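Local coordinates for protein NBR1 homolog (PDB 6TGS) that probably acts as a receptor that targets ubiquitinated protein aggregates for autophagic degradation in the plant vacuole, its PB1 domain mediating homodimerization, at residues L8-S13 and L85-N90; G29-E34 and F75-Q80. The protein carries 3 engineered substitutions. All coordinates share one frame; numbering follows the deposited sequence.

Contact 1: L8-S13 and L85-N90; sequences LVVKVS and LKINVN. With GOL (glycerol), chain B; PEG (di(hydroxyethyl)ether), chain G.
K11 and K86 sit side by side at the middle of two parallel strands, 8-13 and 85-90, whose axes come within 4.6 Å at an angle of 22°. Five backbone bonds join them: L85 N to V9 O, K11 N to L85 O, I87 N to K11 O, S13 N to I87 O and V89 N to S13 O. The innermost is nearly straight, with I87 N 2.8 Å from K11 O.

On the face of L85 and I87 the contact is aliphatic. V10 CG1 meets I87 CD1 at 3.9 Å, the two side chains crossing at a slant, while L8 CD2 reaches L85 CB at 4.2 Å. V12 CG1 is pressed against V89 CG2, but V12 was modelled in two conformers, which makes that tight spacing doubtful.

The other face is polar. K86 CG stands anti to the backbone N (chi1 -179°) and passes K11 O at 4.0 Å; the chain bends at its last torsion (chi4 -101°). Its NZ bonds OD1 of N88, on the same strand, at 2.7 Å, in the carbonyl plane and on a lone pair, and reaches a di(hydroxyethyl)ether oxygen, O1, in a weak bond. Across the strands S13, less certain for having two conformers, touches N88 OD1 with its CB at 3.4 Å and hydrogen-bonds the same ether O1 through OG. An alanine in place of K86 would probably leave N88 OD1 without its ammonium donor and the N88 amide freer to turn. K11 extends its chain away from this group; it probably corresponds to the first-strand lysine of the basic surface in PB1 domains.

Paired first and last strands form the centre of the ubiquitin-like beta-grasp sheet. Strand 17-23 flanks 8-13 and strand 55-59 flanks 85-90, both antiparallel, while helix 35-46 packs on the aliphatic face through L38, I42 and F46.

Contact 2: G29-E34 and F75-Q80; sequences GQLDLE and FDVTNQ
T78 lays its methyl against L31, CG2 lying 3.2 Å from L31 CG, a carbon pair tighter than ordinary van der Waals contact. The same methyl is 3.3 Å from the backbone N of L31, and it stands anti to its own carbonyl carbon. That rotation (chi1 88°) places OG1 between the backbone N and carbonyl carbon of T78, where the hydroxyl donates to F75 O at 2.8 Å, in the carbonyl plane. F75 O also accepts from N79 N and, weakly, from T78 N.

Beside the methyl, T78 CB abuts G29 O at 3.2 Å. G29 has a positive phi (97°), a conformation in which a beta carbon would be jammed against the preceding carbonyl oxygen.

Further out, Q30 crosses the F75 ring obliquely, its CG coming within 3.3 Å of F75 CE1; the amide plane is steeply inclined to the ring, by 75°. N79 OD1 lies over one face of that ring, offset toward the rim. On the inner side, L31 CD1 makes a looser contact with V77 CG1 at 4.4 Å, and L31 also packs on V23 and V25.

With the threonine hydroxyl donated to its own helix, its methyl and CB make the closest approaches to the loop. The loop before helix 35-46 thus meets helix 71-79 through van der Waals contact, apolar at L31, with no hydrogen bond between the two segments.

How the contacts relate
Contact 2 is nested inside contact 1 along the chain: the order is 8-13, 29-34, 75-80 and 85-90, all within one PB1 domain. Their centres are 14 Å apart, contact 1 lying in the middle of the mixed sheet and contact 2 near the end of that sheet where L8 and L85 lie. They meet through leucines and a valine: L8 CD2 is 3.6 Å from L31 CD1 and 3.9 Å from V77 CG1, and L85 CD2 packs on V77 CG2. Helix 71-79 is followed, after a short connection, by strand 84-90, and L31 and V77 extend the apolar packing of the sheet at L8 and L85.

Contact 1: L8-S13 and L85-N90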
ATOM      1  N   LEU A   8      -4.627  -5.831   7.742  1.00 36.74           N
ATOM      2  CA  LEU A   8      -5.024  -4.684   6.939  1.00 34.31           C
ATOM      3  C   LEU A   8      -5.465  -5.158   5.563  1.00 28.99           C
ATOM      4  O   LEU A   8      -4.731  -5.879   4.885  1.00 26.05           O
ATOM      5  CB  LEU A   8      -3.869  -3.690   6.798  1.00 32.92           C
ATOM      6  CG  LEU A   8      -4.069  -2.498   5.847  1.00 38.25           C
ATOM      7  CD1 LEU A   8      -5.055  -1.492   6.417  1.00 37.17           C
ATOM      8  CD2 LEU A   8      -2.741  -1.822   5.518  1.00 35.42           C
ATOM      9  N   VAL A   9      -6.656  -4.747   5.152  1.00 27.24           N
ATOM     10  CA  VAL A   9      -7.110  -4.999   3.791  1.00 28.03           C
ATOM     11  C   VAL A   9      -6.530  -3.911   2.894  1.00 21.75           C
ATOM     12  O   VAL A   9      -6.717  -2.718   3.144  1.00 25.52           O
ATOM     13  CB  VAL A   9      -8.642  -5.023   3.711  1.00 30.01           C
ATOM     14  CG1 VAL A   9      -9.089  -5.085   2.262  1.00 25.26           C
ATOM     15  CG2 VAL A   9      -9.172  -6.212   4.480  1.00 38.41           C
ATOM     16  N   VAL A  10      -5.818  -4.329   1.852  1.00 17.24           N
ATOM     17  CA  VAL A  10      -5.220  -3.412   0.889  1.00 18.52           C
ATOM     18  C   VAL A  10      -5.910  -3.634  -0.447  1.00 20.25           C
ATOM     19  O   VAL A  10      -6.011  -4.769  -0.919  1.00 23.20           O
ATOM     20  CB  VAL A  10      -3.701  -3.618   0.778  1.00 19.65           C
ATOM     21  CG1 VAL A  10      -3.102  -2.664  -0.259  1.00 23.23           C
ATOM     22  CG2 VAL A  10      -3.048  -3.408   2.134  1.00 20.52           C
ATOM     23  N   LYS A  11      -6.421  -2.566  -1.028  1.00 16.64           N
ATOM     24  CA  LYS A  11      -6.894  -2.575  -2.429  1.00 17.25           C
ATOM     25  C   LYS A  11      -5.947  -1.785  -3.353  1.00 21.98           C
ATOM     26  O   LYS A  11      -5.658  -0.685  -2.962  1.00 22.11           O
ATOM     27  CB  LYS A  11      -8.346  -2.115  -2.484  1.00 17.82           C
ATOM     28  CG  LYS A  11      -9.279  -2.996  -1.676  1.00 23.72           C
ATOM     29  CD  LYS A  11     -10.709  -2.572  -1.764  1.00 25.17           C
ATOM     30  CE  LYS A  11     -11.530  -3.185  -0.654  1.00 37.53           C
ATOM     31  NZ  LYS A  11     -12.829  -2.496  -0.498  1.00 45.57           N
ATOM     32  N   VAL A  12      -5.596  -2.284  -4.391  0.70 16.01           N
ATOM     33  CA  VAL A  12      -4.671  -1.597  -5.283  0.70 16.87           C
ATOM     34  C   VAL A  12      -5.385  -1.384  -6.606  0.70 16.21           C
ATOM     35  O   VAL A  12      -6.033  -2.301  -7.120  0.70 16.77           O
ATOM     36  CB  VAL A  12      -3.369  -2.396  -5.480  0.70 18.59           C
ATOM     37  CG1 VAL A  12      -2.390  -1.588  -6.314  0.70 18.51           C
ATOM     38  CG2 VAL A  12      -2.749  -2.753  -4.138  0.70 19.11           C
ATOM     39  N   SER A  13      -5.298  -0.172  -7.139  0.70 15.33           N
ATOM     40  CA  SER A  13      -5.889   0.156  -8.425  0.70 17.75           C
ATOM     41  C   SER A  13      -4.798   0.436  -9.448  0.70 21.85           C
ATOM     42  O   SER A  13      -3.900   1.256  -9.208  0.70 18.91           O
ATOM     43  CB  SER A  13      -6.820   1.359  -8.305  0.70 20.04           C
ATOM     44  OG  SER A  13      -7.419   1.626  -9.554  0.70 24.59           O
ATOM     45  N   LEU A  85      -6.900   0.167   3.159  1.00 26.36           N
ATOM     46  CA  LEU A  85      -6.046   1.078   2.385  1.00 27.31           C
ATOM     47  C   LEU A  85      -6.315   0.870   0.903  1.00 23.31           C
ATOM     48  O   LEU A  85      -6.177  -0.230   0.445  1.00 30.33           O
ATOM     49  CB  LEU A  85      -4.596   0.798   2.750  1.00 22.37           C
ATOM     50  CG  LEU A  85      -3.559   1.651   2.037  1.00 27.42           C
ATOM     51  CD1 LEU A  85      -3.752   3.112   2.391  1.00 26.37           C
ATOM     52  CD2 LEU A  85      -2.166   1.194   2.418  1.00 26.59           C
ATOM     53  N   LYS A  86      -6.705   1.931   0.223  1.00 20.82           N
ATOM     54  CA  LYS A  86      -6.831   1.874  -1.229  1.00 19.73           C
ATOM     55  C   LYS A  86      -5.678   2.649  -1.836  1.00 21.61           C
ATOM     56  O   LYS A  86      -5.582   3.867  -1.633  1.00 19.71           O
ATOM     57  CB  LYS A  86      -8.149   2.446  -1.734  1.00 20.72           C
ATOM     58  CG  LYS A  86      -8.245   2.348  -3.251  1.00 26.47           C
ATOM     59  CD  LYS A  86      -9.278   3.284  -3.842  1.00 32.15           C
ATOM     60  CE  LYS A  86      -9.602   2.897  -5.289  1.00 33.19           C
ATOM     61  NZ  LYS A  86      -8.934   3.738  -6.304  1.00 45.03           N
ATOM     62  N   ILE A  87      -4.829   1.951  -2.595  1.00 15.95           N
ATOM     63  CA  ILE A  87      -3.622   2.524  -3.194  1.00 16.50           C
ATOM     64  C   ILE A  87      -3.836   2.668  -4.696  1.00 17.25           C
ATOM     65  O   ILE A  87      -4.123   1.685  -5.388  1.00 18.13           O
ATOM     66  CB  ILE A  87      -2.388   1.651  -2.918  1.00 18.46           C
ATOM     67  CG1 ILE A  87      -2.113   1.509  -1.420  1.00 21.52           C
ATOM     68  CG2 ILE A  87      -1.159   2.184  -3.690  1.00 22.49           C
ATOM     69  CD1 ILE A  87      -0.981   0.525  -1.125  1.00 22.76           C
ATOM     70  N   ASN A  88      -3.664   3.883  -5.220  1.00 15.76           N
ATOM     71  CA  ASN A  88      -3.659   4.064  -6.661  1.00 16.84           C
ATOM     72  C   ASN A  88      -2.224   3.958  -7.170  1.00 19.19           C
ATOM     73  O   ASN A  88      -1.306   4.561  -6.595  1.00 19.80           O
ATOM     74  CB  ASN A  88      -4.240   5.429  -7.052  1.00 19.49           C
ATOM     75  CG  ASN A  88      -5.755   5.485  -6.945  1.00 36.15           C
ATOM     76  OD1 ASN A  88      -6.430   4.464  -6.987  1.00 30.14           O
ATOM     77  ND2 ASN A  88      -6.293   6.693  -6.818  1.00 45.67           N
ATOM     78  N   VAL A  89      -2.036   3.230  -8.274  1.00 16.86           N
ATOM     79  CA  VAL A  89      -0.715   3.009  -8.864  1.00 18.36           C
ATOM     80  C   VAL A  89      -0.611   3.796 -10.150  1.00 18.94           C
ATOM     81  O   VAL A  89      -1.434   3.629 -11.054  1.00 20.79           O
ATOM     82  CB  VAL A  89      -0.457   1.518  -9.171  1.00 19.48           C
ATOM     83  CG1 VAL A  89       0.945   1.354  -9.771  1.00 20.33           C
ATOM     84  CG2 VAL A  89      -0.595   0.698  -7.943  1.00 20.62           C
ATOM     85  N   ASN A  90       0.407   4.633 -10.259  1.00 19.33           N
ATOM     86  CA  ASN A  90       0.700   5.269 -11.528  1.00 25.62           C
ATOM     87  C   ASN A  90       2.161   5.046 -11.873  1.00 32.80           C
ATOM     88  O   ASN A  90       3.029   5.049 -10.995  1.00 28.62           O
ATOM     89  CB  ASN A  90       0.370   6.754 -11.493  1.00 32.46           C
ATOM     90  CG  ASN A  90      -1.111   7.001 -11.480  1.00 30.94           C
ATOM     91  OD1 ASN A  90      -1.744   7.096 -12.530  1.00 45.96           O
ATOM     92  ND2 ASN A  90      -1.686   7.089 -10.287  1.00 30.36           N
TER
HETATM   93  C1  GOL B 101      -4.330   3.810 -11.522  1.00 37.00           C
HETATM   94  O1  GOL B 101      -3.815   3.418 -12.769  1.00 41.69           O
HETATM   95  C2  GOL B 101      -5.586   4.640 -11.778  1.00 52.24           C
HETATM   96  O2  GOL B 101      -5.758   5.635 -10.817  1.00 53.54           O
HETATM   97  C3  GOL B 101      -6.741   3.623 -11.752  1.00 39.18           C
HETATM   98  O3  GOL B 101      -6.244   2.371 -12.117  1.00 42.75           O
HETATM   99  C1  PEG G 106     -10.478   2.279  -8.706  1.00 40.63           C
HETATM  100  O1  PEG G 106      -9.534   3.269  -9.034  1.00 50.37           O
HETATM  101  C2  PEG G 106     -10.434   1.151  -9.729  1.00 42.32           C
HETATM  102  O2  PEG G 106     -11.506   1.303 -10.608  1.00 59.91           O
HETATM  103  C3  PEG G 106     -12.579   0.473 -10.292  1.00 40.84           C
HETATM  104  C4  PEG G 106     -12.825  -0.458 -11.469  1.00 36.44           C
HETATM  105  O4  PEG G 106     -11.916  -1.513 -11.440  1.00 38.74           O

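Contact 2: G29-E34 and F75-Q80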
ATOM      1  N   GLY A  29       0.660  -3.695  16.062  1.00 51.51           N
ATOM      2  CA  GLY A  29      -0.268  -2.995  15.174  1.00 59.79           C
ATOM      3  C   GLY A  29       0.499  -2.605  13.926  1.00 54.84           C
ATOM      4  O   GLY A  29      -0.139  -2.213  12.964  1.00 59.86           O
ATOM      5  N   GLN A  30       1.809  -2.801  13.961  1.00 40.26           N
ATOM      6  CA  GLN A  30       2.690  -2.515  12.801  1.00 53.88           C
ATOM      7  C   GLN A  30       2.415  -3.519  11.677  1.00 47.44           C
ATOM      8  O   GLN A  30       2.238  -4.703  11.979  1.00 46.30           O
ATOM      9  CB  GLN A  30       4.135  -2.761  13.230  1.00 53.01           C
ATOM     10  CG  GLN A  30       4.889  -1.522  13.669  1.00 64.90           C
ATOM     11  CD  GLN A  30       6.372  -1.789  13.604  1.00 68.61           C
ATOM     12  OE1 GLN A  30       7.017  -2.070  14.610  1.00 66.61           O
ATOM     13  NE2 GLN A  30       6.920  -1.719  12.402  1.00 66.63           N
ATOM     14  N   LEU A  31       2.428  -3.057  10.425  1.00 48.66           N
ATOM     15  CA  LEU A  31       2.220  -3.962   9.268  1.00 41.84           C
ATOM     16  C   LEU A  31       3.384  -4.953   9.171  1.00 39.01           C
ATOM     17  O   LEU A  31       4.520  -4.489   9.290  1.00 41.95           O
ATOM     18  CB  LEU A  31       2.092  -3.118   7.997  1.00 47.42           C
ATOM     19  CG  LEU A  31       0.752  -2.416   7.793  1.00 50.88           C
ATOM     20  CD1 LEU A  31       0.743  -1.657   6.474  1.00 38.73           C
ATOM     21  CD2 LEU A  31      -0.397  -3.409   7.840  1.00 43.01           C
ATOM     22  N   ASP A  32       3.175  -6.102   8.849  0.60 38.63           N
ATOM     23  CA  ASP A  32       4.256  -7.028   8.517  0.60 42.13           C
ATOM     24  C   ASP A  32       4.574  -6.933   7.023  0.60 39.69           C
ATOM     25  O   ASP A  32       4.422  -7.881   6.256  0.60 39.80           O
ATOM     26  CB  ASP A  32       3.881  -8.450   8.923  0.60 43.67           C
ATOM     27  CG  ASP A  32       5.084  -9.381   8.988  0.60 49.13           C
ATOM     28  OD1 ASP A  32       6.200  -8.943   8.639  0.60 54.82           O
ATOM     29  OD2 ASP A  32       4.913 -10.552   9.390  0.60 50.96           O
ATOM     30  N   LEU A  33       5.014  -5.741   6.621  0.60 38.64           N
ATOM     31  CA  LEU A  33       5.309  -5.452   5.226  0.60 36.40           C
ATOM     32  C   LEU A  33       6.101  -4.156   5.139  0.60 36.75           C
ATOM     33  O   LEU A  33       5.806  -3.194   5.857  0.60 33.43           O
ATOM     34  CB  LEU A  33       4.021  -5.340   4.397  0.60 34.43           C
ATOM     35  CG  LEU A  33       4.168  -5.408   2.873  0.60 29.62           C
ATOM     36  CD1 LEU A  33       4.670  -6.771   2.437  0.60 27.93           C
ATOM     37  CD2 LEU A  33       2.846  -5.099   2.197  0.60 28.07           C
ATOM     38  N   GLU A  34       7.102  -4.139   4.264  0.60 33.69           N
ATOM     39  CA  GLU A  34       7.879  -2.947   3.948  0.60 31.90           C
ATOM     40  C   GLU A  34       7.672  -2.588   2.478  0.60 30.88           C
ATOM     41  O   GLU A  34       7.019  -3.318   1.721  0.60 26.81           O
ATOM     42  CB  GLU A  34       9.365  -3.159   4.261  0.60 33.79           C
ATOM     43  CG  GLU A  34       9.982  -4.352   3.548  0.60 35.57           C
ATOM     44  CD  GLU A  34      11.438  -4.134   3.200  0.60 40.91           C
ATOM     45  OE1 GLU A  34      11.743  -3.147   2.493  0.60 38.69           O
ATOM     46  OE2 GLU A  34      12.283  -4.948   3.634  0.60 52.51           O
ATOM     47  N   PHE A  75       4.695   2.668   7.817  1.00 35.99           N
ATOM     48  CA  PHE A  75       4.573   2.607   9.268  1.00 38.58           C
ATOM     49  C   PHE A  75       3.434   3.490   9.756  1.00 43.02           C
ATOM     50  O   PHE A  75       2.687   3.118  10.667  1.00 37.17           O
ATOM     51  CB  PHE A  75       5.896   3.026   9.911  1.00 40.14           C
ATOM     52  CG  PHE A  75       5.926   2.901  11.409  1.00 49.72           C
ATOM     53  CD1 PHE A  75       6.049   1.662  12.016  1.00 58.71           C
ATOM     54  CD2 PHE A  75       5.873   4.025  12.211  1.00 57.99           C
ATOM     55  CE1 PHE A  75       6.092   1.552  13.397  1.00 59.60           C
ATOM     56  CE2 PHE A  75       5.927   3.914  13.595  1.00 60.28           C
ATOM     57  CZ  PHE A  75       6.024   2.677  14.184  1.00 64.24           C
ATOM     58  N   ASP A  76       3.272   4.657   9.137  1.00 30.11           N
ATOM     59  CA  ASP A  76       2.235   5.585   9.550  1.00 31.86           C
ATOM     60  C   ASP A  76       0.838   5.183   9.092  1.00 32.40           C
ATOM     61  O   ASP A  76      -0.143   5.732   9.601  1.00 27.92           O
ATOM     62  CB  ASP A  76       2.567   6.982   9.049  1.00 27.34           C
ATOM     63  CG  ASP A  76       2.117   8.048  10.020  1.00 40.88           C
ATOM     64  OD1 ASP A  76       2.510   7.972  11.203  1.00 48.17           O
ATOM     65  OD2 ASP A  76       1.369   8.956   9.606  1.00 36.22           O
ATOM     66  N   VAL A  77       0.681   4.221   8.205  1.00 30.42           N
ATOM     67  CA  VAL A  77      -0.674   3.687   7.909  1.00 32.71           C
ATOM     68  C   VAL A  77      -1.194   2.993   9.172  1.00 40.53           C
ATOM     69  O   VAL A  77      -2.339   3.185   9.527  1.00 41.35           O
ATOM     70  CB  VAL A  77      -0.640   2.735   6.705  1.00 30.96           C
ATOM     71  CG1 VAL A  77      -1.883   1.871   6.628  1.00 31.44           C
ATOM     72  CG2 VAL A  77      -0.440   3.496   5.406  1.00 23.65           C
ATOM     73  N   THR A  78      -0.338   2.224   9.810  1.00 42.00           N
ATOM     74  CA  THR A  78      -0.696   1.479  11.043  1.00 48.31           C
ATOM     75  C   THR A  78      -0.814   2.447  12.220  1.00 50.61           C
ATOM     76  O   THR A  78      -1.757   2.312  12.997  1.00 48.16           O
ATOM     77  CB  THR A  78       0.421   0.461  11.305  1.00 46.23           C
ATOM     78  OG1 THR A  78       1.457   1.055  12.080  1.00 61.74           O
ATOM     79  CG2 THR A  78       1.037  -0.087  10.041  1.00 54.48           C
ATOM     80  N   ASN A  79       0.133   3.369  12.343  1.00 42.26           N
ATOM     81  CA  ASN A  79       0.138   4.315  13.482  1.00 47.38           C
ATOM     82  C   ASN A  79      -1.200   5.013  13.517  1.00 48.46           C
ATOM     83  O   ASN A  79      -1.726   5.256  14.588  1.00 54.68           O
ATOM     84  CB  ASN A  79       1.200   5.393  13.344  1.00 39.46           C
ATOM     85  CG  ASN A  79       2.608   4.903  13.546  1.00 51.64           C
ATOM     86  OD1 ASN A  79       2.825   3.727  13.808  1.00 51.04           O
ATOM     87  ND2 ASN A  79       3.555   5.813  13.418  1.00 46.38           N
ATOM     88  N   GLN A  80      -1.725   5.255  12.348  1.00 41.18           N
ATOM     89  CA  GLN A  80      -3.031   5.965  12.201  1.00 38.14           C
ATOM     90  C   GLN A  80      -4.254   5.030  12.347  1.00 56.46           C
ATOM     91  O   GLN A  80      -5.380   5.487  12.125  1.00 61.40           O
ATOM     92  CB  GLN A  80      -3.112   6.727  10.876  1.00 43.10           C
ATOM     93  CG  GLN A  80      -2.246   7.974  10.810  1.00 36.50           C
ATOM     94  CD  GLN A  80      -2.241   8.601   9.438  1.00 40.64           C
ATOM     95  OE1 GLN A  80      -1.998   7.947   8.433  1.00 51.55           O
ATOM     96  NE2 GLN A  80      -2.512   9.893   9.387  1.00 45.92           N
TER